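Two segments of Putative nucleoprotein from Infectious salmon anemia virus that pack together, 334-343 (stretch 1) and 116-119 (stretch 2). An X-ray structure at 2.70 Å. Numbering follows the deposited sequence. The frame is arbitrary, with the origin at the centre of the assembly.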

ATOM      1  N   LYS A 334      44.882   5.476   9.028  1.00 82.47           N
ATOM      2  CA  LYS A 334      44.788   6.247   7.792  1.00 78.08           C
ATOM      3  C   LYS A 334      43.580   5.824   6.964  1.00 79.14           C
ATOM      4  O   LYS A 334      42.856   6.665   6.435  1.00 79.78           O
ATOM      5  CB  LYS A 334      46.058   6.077   6.960  1.00 74.79           C
ATOM      6  N   ILE A 335      43.377   4.517   6.849  1.00 80.97           N
ATOM      7  CA  ILE A 335      42.244   3.978   6.119  1.00 79.26           C
ATOM      8  C   ILE A 335      40.935   4.485   6.715  1.00 73.32           C
ATOM      9  O   ILE A 335      40.081   5.002   5.999  1.00 71.23           O
ATOM     10  CB  ILE A 335      42.285   2.439   6.103  1.00 84.10           C
ATOM     11  CG1 ILE A 335      43.572   1.959   5.434  1.00 80.77           C
ATOM     12  CG2 ILE A 335      41.065   1.862   5.385  1.00 81.56           C
ATOM     13  CD1 ILE A 335      43.713   0.453   5.399  1.00 89.12           C
ATOM     14  N   PHE A 336      40.797   4.353   8.030  1.00 74.01           N
ATOM     15  CA  PHE A 336      39.640   4.877   8.759  1.00 72.00           C
ATOM     16  C   PHE A 336      39.301   6.314   8.335  1.00 70.44           C
ATOM     17  O   PHE A 336      38.143   6.640   8.112  1.00 70.34           O
ATOM     18  CB  PHE A 336      39.902   4.809  10.261  1.00 65.05           C
ATOM     19  CG  PHE A 336      38.689   5.040  11.106  1.00 63.05           C
ATOM     20  CD1 PHE A 336      38.310   6.323  11.460  1.00 62.56           C
ATOM     21  CD2 PHE A 336      37.942   3.975  11.579  1.00 67.00           C
ATOM     22  CE1 PHE A 336      37.197   6.546  12.259  1.00 65.93           C
ATOM     23  CE2 PHE A 336      36.819   4.189  12.376  1.00 67.17           C
ATOM     24  CZ  PHE A 336      36.447   5.478  12.720  1.00 65.75           C
ATOM     25  N   SER A 337      40.315   7.164   8.210  1.00 69.82           N
ATOM     26  CA  SER A 337      40.113   8.541   7.761  1.00 72.76           C
ATOM     27  C   SER A 337      39.652   8.630   6.298  1.00 69.27           C
ATOM     28  O   SER A 337      38.952   9.567   5.910  1.00 62.77           O
ATOM     29  CB  SER A 337      41.394   9.356   7.943  1.00 64.92           C
ATOM     30  OG  SER A 337      41.805   9.352   9.292  1.00 68.57           O
ATOM     31  N   ILE A 338      40.060   7.662   5.489  1.00 65.51           N
ATOM     32  CA  ILE A 338      39.712   7.667   4.082  1.00 70.80           C
ATOM     33  C   ILE A 338      38.263   7.278   3.898  1.00 69.74           C
ATOM     34  O   ILE A 338      37.550   7.855   3.070  1.00 69.11           O
ATOM     35  CB  ILE A 338      40.556   6.666   3.308  1.00 72.60           C
ATOM     36  CG1 ILE A 338      42.030   7.034   3.427  1.00 71.79           C
ATOM     37  CG2 ILE A 338      40.106   6.606   1.850  1.00 73.78           C
ATOM     38  CD1 ILE A 338      42.946   6.020   2.802  1.00 74.71           C
ATOM     39  N   ILE A 339      37.841   6.287   4.674  1.00 64.44           N
ATOM     40  CA  ILE A 339      36.496   5.792   4.587  1.00 61.25           C
ATOM     41  C   ILE A 339      35.582   6.820   5.206  1.00 61.86           C
ATOM     42  O   ILE A 339      34.484   7.078   4.698  1.00 61.88           O
ATOM     43  CB  ILE A 339      36.328   4.451   5.312  1.00 62.64           C
ATOM     44  CG1 ILE A 339      37.346   3.425   4.812  1.00 62.89           C
ATOM     45  CG2 ILE A 339      34.920   3.911   5.113  1.00 59.91           C
ATOM     46  CD1 ILE A 339      37.063   2.003   5.306  1.00 60.34           C
ATOM     47  N   GLN A 340      36.048   7.426   6.292  1.00 58.67           N
ATOM     48  CA  GLN A 340      35.268   8.434   6.998  1.00 56.65           C
ATOM     49  C   GLN A 340      34.944   9.607   6.090  1.00 60.76           C
ATOM     50  O   GLN A 340      33.825  10.124   6.092  1.00 61.40           O
ATOM     51  CB  GLN A 340      36.039   8.952   8.195  1.00 59.41           C
ATOM     52  CG  GLN A 340      35.124   9.565   9.227  1.00 64.12           C
ATOM     53  CD  GLN A 340      35.856  10.044  10.454  1.00 60.48           C
ATOM     54  OE1 GLN A 340      37.078  10.195  10.446  1.00 59.22           O
ATOM     55  NE2 GLN A 340      35.107  10.288  11.524  1.00 58.72           N
ATOM     56  N   LYS A 341      35.947  10.022   5.325  1.00 59.66           N
ATOM     57  CA  LYS A 341      35.821  11.124   4.399  1.00 59.77           C
ATOM     58  C   LYS A 341      34.811  10.771   3.310  1.00 58.24           C
ATOM     59  O   LYS A 341      34.005  11.597   2.903  1.00 56.67           O
ATOM     60  CB  LYS A 341      37.195  11.438   3.791  1.00 66.86           C
ATOM     61  CG  LYS A 341      37.170  12.288   2.506  1.00 72.67           C
ATOM     62  CD  LYS A 341      38.450  12.115   1.692  1.00 77.39           C
ATOM     63  CE  LYS A 341      38.778  10.627   1.437  1.00 80.16           C
ATOM     64  NZ  LYS A 341      37.780   9.916   0.596  1.00 74.14           N
ATOM     65  N   LYS A 342      34.852   9.531   2.846  1.00 59.67           N
ATOM     66  CA  LYS A 342      33.899   9.085   1.842  1.00 61.41           C
ATOM     67  C   LYS A 342      32.487   9.102   2.398  1.00 57.30           C
ATOM     68  O   LYS A 342      31.569   9.614   1.740  1.00 53.48           O
ATOM     69  CB  LYS A 342      34.249   7.696   1.327  1.00 59.01           C
ATOM     70  CG  LYS A 342      35.440   7.695   0.421  1.00 60.03           C
ATOM     71  CD  LYS A 342      35.826   6.290   0.054  1.00 70.27           C
ATOM     72  CE  LYS A 342      37.095   6.275  -0.769  1.00 67.90           C
ATOM     73  NZ  LYS A 342      37.453   4.879  -1.138  1.00 72.38           N
ATOM     74  N   VAL A 343      32.318   8.561   3.605  1.00 52.37           N
ATOM     75  CA  VAL A 343      31.011   8.585   4.231  1.00 50.15           C
ATOM     76  C   VAL A 343      30.519  10.009   4.458  1.00 51.09           C
ATOM     77  O   VAL A 343      29.349  10.299   4.198  1.00 49.19           O
ATOM     78  CB  VAL A 343      30.966   7.796   5.540  1.00 52.43           C
ATOM     79  CG1 VAL A 343      29.550   7.794   6.116  1.00 49.76           C
ATOM     80  CG2 VAL A 343      31.415   6.379   5.305  1.00 53.42           C
TER
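Stretch 2 (116-119) EMAG

Stretch 1 is a helix whose residues Ile 335, Ile 338, Ile 339 and Lys 342 recur at the three- and four-residue spacing that brings them onto one face, and stretch 2 runs in toward that face and meets it with its last residues. It is a short, irregular segment: Glu 116 to Ala 118 have helical phi/psi values but lack the regular bonds of a helix. The patch is small, 224 Å² summed over both sides, and nearly all of stretch 2's share comes from Ala 118 and Gly 119 (64 and 56 Å²).

Glu 116 leads in with its CA-to-CB bond pointing away from the helix, and its side chain beyond CB is not modelled. The CA-to-CB bond of Met 117, present as selenomethionine, also points away, with all three chi angles in m; its carbonyl O lies 4.2 Å from Lys 342 NZ, a near approach rather than a bond.

Ala 118 is where the segment settles. Its CA-to-CB bond is sideways, and CB meets Ile 339 CD1 at 3.8 Å, the apolar side-chain contact of the pair; the CA-to-CB bond of Ile 339 is also sideways, but the end of its side chain comes nearer. The carbonyl of Ala 118 carries the polar contact: Lys 342 NZ donates a hydrogen bond to Ala 118 O at 2.5 Å, a short distance reached by a side chain that runs m, t, t, t. An extended lysine thus ties a main-chain carbonyl to the helix.

Gly 119 brings its backbone close to the isoleucines. Its CA is 5.4 Å from the CA of Ile 335, the nearest such pair, and lies 4.1 Å from Ile 335 CG2 and 4.3 Å from Ile 338 CG2. An ideal CB here would fall 2.8 Å from Ile 335 CG2, a clash, so with Ile 335 placed as it is, there is no room for a CB at Gly 119.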

ATOM      1  N   GLU A 116      36.714  -4.196   1.595  1.00 68.30           N
ATOM      2  CA  GLU A 116      38.148  -3.943   1.698  1.00 67.46           C
ATOM      3  C   GLU A 116      38.585  -2.783   0.790  1.00 69.86           C
ATOM      4  O   GLU A 116      39.494  -2.021   1.132  1.00 71.47           O
ATOM      5  CB  GLU A 116      38.956  -5.221   1.417  1.00 61.38           C
HETATM    6  N   MSE A 117      37.917  -2.641  -0.353  1.00 69.70           N
HETATM    7  CA  MSE A 117      38.266  -1.604  -1.316  1.00 69.58           C
HETATM    8  C   MSE A 117      37.745  -0.211  -0.932  1.00 71.97           C
HETATM    9  O   MSE A 117      38.099   0.781  -1.570  1.00 72.55           O
HETATM   10  CB  MSE A 117      37.703  -1.983  -2.685  1.00 20.00           C
HETATM   11  CG  MSE A 117      38.336  -3.231  -3.281  1.00 20.00           C
HETATM   12 SE   MSE A 117      40.233  -3.115  -3.533  1.00 20.00          SE
HETATM   13  CE  MSE A 117      40.243  -1.786  -4.959  1.00 20.00           C
ATOM     14  N   ALA A 118      36.924  -0.140   0.114  1.00 69.72           N
ATOM     15  CA  ALA A 118      36.495   1.141   0.676  1.00 72.20           C
ATOM     16  C   ALA A 118      37.673   2.094   0.956  1.00 73.98           C
ATOM     17  O   ALA A 118      37.521   3.312   0.868  1.00 77.13           O
ATOM     18  CB  ALA A 118      35.667   0.926   1.939  1.00 66.99           C
ATOM     19  N   GLY A 119      38.843   1.542   1.274  1.00 72.74           N
ATOM     20  CA  GLY A 119      40.033   2.351   1.483  1.00 74.22           C
ATOM     21  C   GLY A 119      40.893   2.515   0.242  1.00 72.21           C
ATOM     22  O   GLY A 119      40.393   2.574  -0.887  1.00 76.00           O
TER